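Local coordinates for imidazolonepropionase (Unidentified, PDB 2Q09), which hydrolyses the ring carbon-nitrogen bond of imidazolone-5-propanoate to give N-formimidoyl-L-glutamate, the third step of histidine degradation, at residues Glu6-Asn11 with Ala54-Met59; Gln118-Ala123 with Arg159-Ala164. All blocks are in the same frame, centred on the assembly; numbering follows the deposited sequence.

Contact 1. Residues Glu6-Asn11 with Ala54-Met59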
ATOM      1  N   GLU A   6      -7.008  14.470 -26.331  1.00 51.02           N
ATOM      2  CA  GLU A   6      -7.148  13.268 -27.154  1.00 49.76           C
ATOM      3  C   GLU A   6      -8.294  12.314 -26.841  1.00 48.26           C
ATOM      4  O   GLU A   6      -8.912  11.772 -27.757  1.00 47.48           O
ATOM      5  CB  GLU A   6      -5.837  12.470 -27.158  1.00 50.71           C
ATOM      6  CG  GLU A   6      -5.150  12.335 -25.803  1.00 52.02           C
ATOM      7  CD  GLU A   6      -4.116  13.414 -25.569  1.00 52.69           C
ATOM      8  OE1 GLU A   6      -4.445  14.598 -25.759  1.00 53.11           O
ATOM      9  OE2 GLU A   6      -2.977  13.081 -25.192  1.00 51.67           O
ATOM     10  N   ARG A   7      -8.585  12.108 -25.561  1.00 46.76           N
ATOM     11  CA  ARG A   7      -9.637  11.177 -25.182  1.00 44.82           C
ATOM     12  C   ARG A   7     -10.661  11.838 -24.274  1.00 42.48           C
ATOM     13  O   ARG A   7     -10.324  12.693 -23.464  1.00 41.67           O
ATOM     14  CB  ARG A   7      -9.001   9.969 -24.482  1.00 46.70           C
ATOM     15  CG  ARG A   7      -7.635   9.585 -25.070  1.00 49.35           C
ATOM     16  CD  ARG A   7      -7.065   8.302 -24.475  1.00 50.90           C
ATOM     17  NE  ARG A   7      -5.840   7.889 -25.156  1.00 52.89           N
ATOM     18  CZ  ARG A   7      -4.678   8.530 -25.077  1.00 54.22           C
ATOM     19  NH1 ARG A   7      -4.571   9.621 -24.340  1.00 54.43           N
ATOM     20  NH2 ARG A   7      -3.627   8.082 -25.746  1.00 54.93           N
ATOM     21  N   VAL A   8     -11.923  11.444 -24.424  1.00 40.07           N
ATOM     22  CA  VAL A   8     -12.989  12.013 -23.607  1.00 38.40           C
ATOM     23  C   VAL A   8     -14.027  10.974 -23.198  1.00 37.10           C
ATOM     24  O   VAL A   8     -14.485  10.174 -24.014  1.00 36.61           O
ATOM     25  CB  VAL A   8     -13.728  13.165 -24.341  1.00 38.49           C
ATOM     26  CG1 VAL A   8     -14.942  13.611 -23.524  1.00 37.92           C
ATOM     27  CG2 VAL A   8     -12.792  14.335 -24.555  1.00 37.46           C
ATOM     28  N   TRP A   9     -14.367  10.991 -21.916  1.00 35.63           N
ATOM     29  CA  TRP A   9     -15.363  10.095 -21.353  1.00 35.31           C
ATOM     30  C   TRP A   9     -16.597  10.941 -21.080  1.00 34.50           C
ATOM     31  O   TRP A   9     -16.583  11.810 -20.209  1.00 34.21           O
ATOM     32  CB  TRP A   9     -14.844   9.471 -20.051  1.00 35.21           C
ATOM     33  CG  TRP A   9     -13.911   8.340 -20.287  1.00 34.36           C
ATOM     34  CD1 TRP A   9     -14.211   7.010 -20.246  1.00 34.09           C
ATOM     35  CD2 TRP A   9     -12.540   8.431 -20.680  1.00 33.98           C
ATOM     36  NE1 TRP A   9     -13.112   6.265 -20.598  1.00 33.87           N
ATOM     37  CE2 TRP A   9     -12.069   7.116 -20.873  1.00 33.39           C
ATOM     38  CE3 TRP A   9     -11.659   9.499 -20.900  1.00 34.42           C
ATOM     39  CZ2 TRP A   9     -10.759   6.836 -21.268  1.00 34.38           C
ATOM     40  CZ3 TRP A   9     -10.352   9.219 -21.293  1.00 34.33           C
ATOM     41  CH2 TRP A   9      -9.921   7.902 -21.475  1.00 33.83           C
ATOM     42  N   LEU A  10     -17.659  10.696 -21.836  1.00 34.21           N
ATOM     43  CA  LEU A  10     -18.892  11.454 -21.670  1.00 33.50           C
ATOM     44  C   LEU A  10     -19.844  10.822 -20.663  1.00 33.86           C
ATOM     45  O   LEU A  10     -19.846   9.606 -20.461  1.00 33.20           O
ATOM     46  CB  LEU A  10     -19.613  11.592 -23.014  1.00 33.96           C
ATOM     47  CG  LEU A  10     -18.933  12.414 -24.112  1.00 33.96           C
ATOM     48  CD1 LEU A  10     -19.703  12.257 -25.413  1.00 35.37           C
ATOM     49  CD2 LEU A  10     -18.865  13.880 -23.698  1.00 33.69           C
ATOM     50  N   ASN A  11     -20.660  11.670 -20.050  1.00 32.80           N
ATOM     51  CA  ASN A  11     -21.653  11.252 -19.078  1.00 32.32           C
ATOM     52  C   ASN A  11     -21.151  10.355 -17.953  1.00 30.27           C
ATOM     53  O   ASN A  11     -21.657   9.253 -17.763  1.00 29.07           O
ATOM     54  CB  ASN A  11     -22.823  10.572 -19.795  1.00 33.12           C
ATOM     55  CG  ASN A  11     -23.513  11.499 -20.780  1.00 37.83           C
ATOM     56  OD1 ASN A  11     -23.912  12.606 -20.426  1.00 38.28           O
ATOM     57  ND2 ASN A  11     -23.656  11.053 -22.022  1.00 38.48           N
ATOM     58  N   ALA A  54     -16.868  11.105 -32.483  1.00 47.32           N
ATOM     59  CA  ALA A  54     -17.311   9.738 -32.249  1.00 46.67           C
ATOM     60  C   ALA A  54     -16.347   8.821 -31.510  1.00 45.41           C
ATOM     61  O   ALA A  54     -16.724   7.717 -31.132  1.00 45.49           O
ATOM     62  CB  ALA A  54     -17.718   9.099 -33.570  1.00 47.10           C
ATOM     63  N   HIS A  55     -15.106   9.249 -31.308  1.00 44.77           N
ATOM     64  CA  HIS A  55     -14.179   8.401 -30.570  1.00 44.68           C
ATOM     65  C   HIS A  55     -14.359   8.698 -29.087  1.00 44.34           C
ATOM     66  O   HIS A  55     -13.716   8.091 -28.234  1.00 45.10           O
ATOM     67  CB  HIS A  55     -12.730   8.646 -31.004  1.00 44.36           C
ATOM     68  CG  HIS A  55     -12.220  10.009 -30.680  1.00 45.22           C
ATOM     69  ND1 HIS A  55     -12.718  11.150 -31.274  1.00 45.54           N
ATOM     70  CD2 HIS A  55     -11.259  10.420 -29.821  1.00 45.56           C
ATOM     71  CE1 HIS A  55     -12.083  12.204 -30.793  1.00 47.04           C
ATOM     72  NE2 HIS A  55     -11.193  11.789 -29.908  1.00 46.52           N
ATOM     73  N   TRP A  56     -15.242   9.652 -28.799  1.00 43.49           N
ATOM     74  CA  TRP A  56     -15.561  10.038 -27.431  1.00 42.29           C
ATOM     75  C   TRP A  56     -16.479   8.960 -26.878  1.00 42.25           C
ATOM     76  O   TRP A  56     -17.499   8.633 -27.485  1.00 42.10           O
ATOM     77  CB  TRP A  56     -16.261  11.403 -27.416  1.00 41.03           C
ATOM     78  CG  TRP A  56     -15.313  12.559 -27.588  1.00 40.10           C
ATOM     79  CD1 TRP A  56     -14.037  12.507 -28.073  1.00 40.00           C
ATOM     80  CD2 TRP A  56     -15.563  13.932 -27.264  1.00 38.78           C
ATOM     81  NE1 TRP A  56     -13.473  13.757 -28.060  1.00 39.25           N
ATOM     82  CE2 TRP A  56     -14.383  14.649 -27.563  1.00 38.82           C
ATOM     83  CE3 TRP A  56     -16.661  14.620 -26.733  1.00 38.38           C
ATOM     84  CZ2 TRP A  56     -14.280  16.031 -27.367  1.00 39.16           C
ATOM     85  CZ3 TRP A  56     -16.556  15.996 -26.536  1.00 38.82           C
ATOM     86  CH2 TRP A  56     -15.368  16.684 -26.844  1.00 39.46           C
ATOM     87  N   GLN A  57     -16.121   8.404 -25.729  1.00 42.06           N
ATOM     88  CA  GLN A  57     -16.910   7.335 -25.136  1.00 41.57           C
ATOM     89  C   GLN A  57     -17.983   7.773 -24.149  1.00 40.99           C
ATOM     90  O   GLN A  57     -17.700   8.433 -23.158  1.00 41.14           O
ATOM     91  CB  GLN A  57     -15.974   6.328 -24.476  1.00 43.18           C
ATOM     92  CG  GLN A  57     -14.980   5.727 -25.444  1.00 45.78           C
ATOM     93  CD  GLN A  57     -14.235   4.561 -24.847  1.00 48.13           C
ATOM     94  OE1 GLN A  57     -13.329   4.736 -24.035  1.00 50.07           O
ATOM     95  NE2 GLN A  57     -14.624   3.354 -25.234  1.00 49.23           N
ATOM     96  N   ASP A  58     -19.222   7.381 -24.435  1.00 40.08           N
ATOM     97  CA  ASP A  58     -20.373   7.719 -23.598  1.00 38.77           C
ATOM     98  C   ASP A  58     -20.565   6.670 -22.507  1.00 36.60           C
ATOM     99  O   ASP A  58     -20.991   5.559 -22.785  1.00 35.44           O
ATOM    100  CB  ASP A  58     -21.635   7.783 -24.463  1.00 40.30           C
ATOM    101  CG  ASP A  58     -22.850   8.246 -23.691  1.00 42.71           C
ATOM    102  OD1 ASP A  58     -22.757   8.419 -22.463  1.00 41.73           O
ATOM    103  OD2 ASP A  58     -23.909   8.433 -24.321  1.00 44.96           O
HETATM  104  N   MSE A  59     -20.258   7.023 -21.266  1.00 35.31           N
HETATM  105  CA  MSE A  59     -20.402   6.072 -20.167  1.00 33.61           C
HETATM  106  C   MSE A  59     -21.836   5.964 -19.666  1.00 33.46           C
HETATM  107  O   MSE A  59     -22.139   5.162 -18.782  1.00 31.66           O
HETATM  108  CB  MSE A  59     -19.462   6.454 -19.027  1.00 34.37           C
HETATM  109  CG  MSE A  59     -17.991   6.326 -19.393  1.00 35.78           C
HETATM  110 SE   MSE A  59     -17.514   4.529 -19.998  1.00 41.98          SE
HETATM  111  CE  MSE A  59     -17.484   4.907 -21.893  1.00 31.59           C
TER
HETATM  112  O   HOH W   1     -12.159   9.153 -26.424  1.00 43.74           O

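Contact 2. Residues Gln118-Ala123 with Arg159-Ala164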
ATOM      1  N   GLN A 118      11.565 -16.450 -11.176  1.00 22.11           N
ATOM      2  CA  GLN A 118      10.536 -17.226 -10.482  1.00 23.30           C
ATOM      3  C   GLN A 118       9.648 -16.329  -9.606  1.00 22.65           C
ATOM      4  O   GLN A 118       8.437 -16.520  -9.546  1.00 22.14           O
ATOM      5  CB  GLN A 118      11.167 -18.315  -9.604  1.00 25.65           C
ATOM      6  CG  GLN A 118      11.746 -19.498 -10.378  1.00 32.07           C
ATOM      7  CD  GLN A 118      12.413 -20.529  -9.479  1.00 34.81           C
ATOM      8  OE1 GLN A 118      13.287 -20.198  -8.682  1.00 35.09           O
ATOM      9  NE2 GLN A 118      12.008 -21.789  -9.613  1.00 36.53           N
ATOM     10  N   LEU A 119      10.252 -15.369  -8.911  1.00 21.65           N
ATOM     11  CA  LEU A 119       9.484 -14.459  -8.060  1.00 21.78           C
ATOM     12  C   LEU A 119       8.526 -13.623  -8.902  1.00 22.33           C
ATOM     13  O   LEU A 119       7.401 -13.345  -8.490  1.00 24.30           O
ATOM     14  CB  LEU A 119      10.420 -13.542  -7.275  1.00 21.11           C
ATOM     15  CG  LEU A 119      11.246 -14.214  -6.172  1.00 21.03           C
ATOM     16  CD1 LEU A 119      12.213 -13.203  -5.581  1.00 19.62           C
ATOM     17  CD2 LEU A 119      10.323 -14.779  -5.099  1.00 20.90           C
ATOM     18  N   PHE A 120       8.980 -13.235 -10.089  1.00 22.43           N
ATOM     19  CA  PHE A 120       8.179 -12.446 -11.016  1.00 22.39           C
ATOM     20  C   PHE A 120       6.947 -13.241 -11.442  1.00 23.41           C
ATOM     21  O   PHE A 120       5.824 -12.734 -11.413  1.00 23.01           O
ATOM     22  CB  PHE A 120       9.016 -12.090 -12.248  1.00 22.97           C
ATOM     23  CG  PHE A 120       8.248 -11.387 -13.328  1.00 22.06           C
ATOM     24  CD1 PHE A 120       7.911 -10.042 -13.205  1.00 24.49           C
ATOM     25  CD2 PHE A 120       7.839 -12.077 -14.466  1.00 24.49           C
ATOM     26  CE1 PHE A 120       7.183  -9.394 -14.204  1.00 24.74           C
ATOM     27  CE2 PHE A 120       7.113 -11.441 -15.468  1.00 23.51           C
ATOM     28  CZ  PHE A 120       6.781 -10.094 -15.334  1.00 25.19           C
ATOM     29  N   GLU A 121       7.169 -14.491 -11.840  1.00 23.02           N
ATOM     30  CA  GLU A 121       6.086 -15.366 -12.267  1.00 23.84           C
ATOM     31  C   GLU A 121       5.110 -15.654 -11.120  1.00 23.15           C
ATOM     32  O   GLU A 121       3.914 -15.817 -11.346  1.00 23.06           O
ATOM     33  CB  GLU A 121       6.650 -16.687 -12.805  1.00 26.03           C
ATOM     34  CG  GLU A 121       7.515 -16.557 -14.054  1.00 31.73           C
ATOM     35  CD  GLU A 121       6.753 -16.012 -15.253  1.00 34.61           C
ATOM     36  OE1 GLU A 121       5.563 -16.354 -15.410  1.00 39.75           O
ATOM     37  OE2 GLU A 121       7.344 -15.255 -16.048  1.00 35.55           O
ATOM     38  N   LEU A 122       5.627 -15.739  -9.898  1.00 23.34           N
ATOM     39  CA  LEU A 122       4.786 -15.997  -8.731  1.00 22.08           C
ATOM     40  C   LEU A 122       3.942 -14.775  -8.367  1.00 22.13           C
ATOM     41  O   LEU A 122       2.818 -14.902  -7.870  1.00 20.92           O
ATOM     42  CB  LEU A 122       5.647 -16.379  -7.528  1.00 22.88           C
ATOM     43  CG  LEU A 122       6.230 -17.792  -7.519  1.00 24.58           C
ATOM     44  CD1 LEU A 122       7.252 -17.917  -6.408  1.00 24.02           C
ATOM     45  CD2 LEU A 122       5.095 -18.804  -7.337  1.00 24.15           C
ATOM     46  N   ALA A 123       4.491 -13.595  -8.618  1.00 21.00           N
ATOM     47  CA  ALA A 123       3.802 -12.351  -8.292  1.00 21.77           C
ATOM     48  C   ALA A 123       2.783 -11.884  -9.330  1.00 21.28           C
ATOM     49  O   ALA A 123       1.840 -11.169  -8.980  1.00 21.06           O
ATOM     50  CB  ALA A 123       4.833 -11.234  -8.039  1.00 19.44           C
ATOM     51  N   ARG A 159       9.998  -3.614  -9.981  1.00 22.06           N
ATOM     52  CA  ARG A 159      10.096  -2.745 -11.152  1.00 23.54           C
ATOM     53  C   ARG A 159       9.610  -3.500 -12.386  1.00 23.71           C
ATOM     54  O   ARG A 159       8.939  -2.922 -13.237  1.00 24.38           O
ATOM     55  CB  ARG A 159      11.545  -2.301 -11.398  1.00 23.57           C
ATOM     56  CG  ARG A 159      12.127  -1.349 -10.364  1.00 22.61           C
ATOM     57  CD  ARG A 159      11.384  -0.007 -10.288  1.00 25.27           C
ATOM     58  NE  ARG A 159      12.104   0.921  -9.415  1.00 25.63           N
ATOM     59  CZ  ARG A 159      11.544   1.915  -8.730  1.00 26.42           C
ATOM     60  NH1 ARG A 159      10.237   2.135  -8.802  1.00 26.01           N
ATOM     61  NH2 ARG A 159      12.300   2.688  -7.957  1.00 24.74           N
ATOM     62  N   ARG A 160       9.972  -4.779 -12.495  1.00 23.55           N
ATOM     63  CA  ARG A 160       9.552  -5.599 -13.639  1.00 25.12           C
ATOM     64  C   ARG A 160       8.035  -5.694 -13.735  1.00 24.35           C
ATOM     65  O   ARG A 160       7.461  -5.651 -14.824  1.00 24.28           O
ATOM     66  CB  ARG A 160      10.119  -7.020 -13.538  1.00 26.17           C
ATOM     67  CG  ARG A 160      11.368  -7.242 -14.350  1.00 31.75           C
ATOM     68  CD  ARG A 160      11.982  -8.617 -14.071  1.00 33.16           C
ATOM     69  NE  ARG A 160      11.409  -9.695 -14.869  1.00 35.57           N
ATOM     70  CZ  ARG A 160      11.816 -10.961 -14.777  1.00 35.29           C
ATOM     71  NH1 ARG A 160      12.783 -11.296 -13.926  1.00 35.13           N
ATOM     72  NH2 ARG A 160      11.267 -11.893 -15.543  1.00 34.79           N
ATOM     73  N   LEU A 161       7.380  -5.839 -12.586  1.00 23.15           N
ATOM     74  CA  LEU A 161       5.927  -5.939 -12.561  1.00 23.69           C
ATOM     75  C   LEU A 161       5.301  -4.648 -13.070  1.00 23.45           C
ATOM     76  O   LEU A 161       4.332  -4.680 -13.831  1.00 24.83           O
ATOM     77  CB  LEU A 161       5.445  -6.242 -11.140  1.00 22.48           C
ATOM     78  CG  LEU A 161       5.872  -7.623 -10.623  1.00 21.69           C
ATOM     79  CD1 LEU A 161       5.663  -7.713  -9.119  1.00 21.72           C
ATOM     80  CD2 LEU A 161       5.065  -8.698 -11.353  1.00 20.48           C
ATOM     81  N   GLY A 162       5.870  -3.519 -12.658  1.00 24.75           N
ATOM     82  CA  GLY A 162       5.357  -2.227 -13.080  1.00 26.43           C
ATOM     83  C   GLY A 162       5.542  -1.991 -14.568  1.00 27.58           C
ATOM     84  O   GLY A 162       4.817  -1.210 -15.178  1.00 28.01           O
ATOM     85  N   GLU A 163       6.517  -2.669 -15.159  1.00 29.10           N
ATOM     86  CA  GLU A 163       6.779  -2.520 -16.589  1.00 30.07           C
ATOM     87  C   GLU A 163       5.942  -3.488 -17.413  1.00 28.72           C
ATOM     88  O   GLU A 163       5.504  -3.158 -18.517  1.00 28.23           O
ATOM     89  CB  GLU A 163       8.259  -2.762 -16.884  1.00 32.85           C
ATOM     90  CG  GLU A 163       9.168  -1.609 -16.492  1.00 39.14           C
ATOM     91  CD  GLU A 163       8.837  -0.339 -17.252  1.00 43.92           C
ATOM     92  OE1 GLU A 163       7.839   0.327 -16.903  1.00 46.41           O
ATOM     93  OE2 GLU A 163       9.569  -0.015 -18.211  1.00 47.93           O
ATOM     94  N   ALA A 164       5.712  -4.677 -16.871  1.00 27.33           N
ATOM     95  CA  ALA A 164       4.952  -5.702 -17.577  1.00 27.38           C
ATOM     96  C   ALA A 164       3.432  -5.584 -17.478  1.00 27.14           C
ATOM     97  O   ALA A 164       2.718  -6.082 -18.356  1.00 26.87           O
ATOM     98  CB  ALA A 164       5.392  -7.079 -17.101  1.00 25.65           C
TER

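Contact 1. Residues Glu6-Asn11 with Ala54-Met59
V8 sits squarely over one face of the W56 indole. Its CB stands 3.5 Å from the centroid of the five-membered ring, almost on the ring normal, a CH-pi contact; CG2, lying beside the backbone N, reaches across to CE2 at 3.4 Å, while CG1, anti to that nitrogen (chi1 173°), rests against CD2 and CE3. L10 follows two residues on, its CD2 3.8 Å from CE3 of W56 in an oblique approach, so one indole packs against both aliphatic side chains. An alanine in place of W56 takes the indole away, and would probably leave a gap beside V8 and L10. The backbones pair in parallel here, and strand 57-58 closes one edge of the mixed four-stranded sheet, next to strand 7-10, whose other neighbour is strand 30-35. L10 is gripped through both backbone polar atoms: its N gives a 2.6 Å hydrogen bond to Q57 O, and its O takes one from M59 N. Q57 N adds a bond to V8 O. Just before this pairing, a water bridges V8 N and H55 O. W9 turns to the sheet face shared with Q57, where selenomethionine M59 meets the indole edge with CG 3.9 Å from CD1; F375 meets the W9 ring edge-to-face. At the far end N11 ND2 donates to D58 OD1 at 2.8 Å, nearly straight at 171° and arriving from above the carboxylate plane. The same oxygen also accepts from the backbone N of K60.

Contact 2. Residues Gln118-Ala123 with Arg159-Ala164
F120 reaches from its helix to the other, starting from a CB that already lies under the R160 guanidinium, 3.9 Å from CZ. CG, anti to the backbone N (chi1 175°), is covered by the same flat group: it lies 3.5 Å from the guanidinium plane, offset toward the rim. On one flank of the ring CD2 meets NH2 at 3.6 Å, and CE2 beyond it has R160 NH2 as its nearest atom across the contact, at 4.2 Å; on the other, CD1 touches CB of R160 and CD2 of L161. The two planes are 18° apart, an offset stack with an off-centre cation-pi component. Helices 116-133 and 148-164, both belonging to the TIM-barrel-type amidohydrolase domain, cross here at -52° with 10.4 Å between the axes of the short segments, and the F120 ring lies between them. Farther out, CE1 comes to 3.6 Å from L161 CD2, and at the tip CZ meets A164 CB at the ring edge, 3.8 Å away. The other branch of L161, CD1, packs on A123 CB, itself also against L75. R160 NH1 forms a salt bridge with D117, just ahead of Q118, and this probably helps hold the guanidinium over the ring.

How the contacts relate
Contact 1 closes before contact 2 opens along the chain, and the two do not touch: their centres are about 33 Å apart and their nearest atoms about 16 Å. Contact 1, centred about 31 Å from the centre of the chain, belongs to the small mixed sheet that strands 7-10, 30-35, 38-44 and 57-58 build, away from the active site. Contact 2 joins two helices of the amidohydrolase domain and is centred about 17 Å from the centre of the chain; A123 lies about 10 Å, side chain to side chain, from the iron ligand H74. Strand 63-73, which carries the iron ligand H72, follows soon after contact 1 and leads from the small sheet toward the metal site.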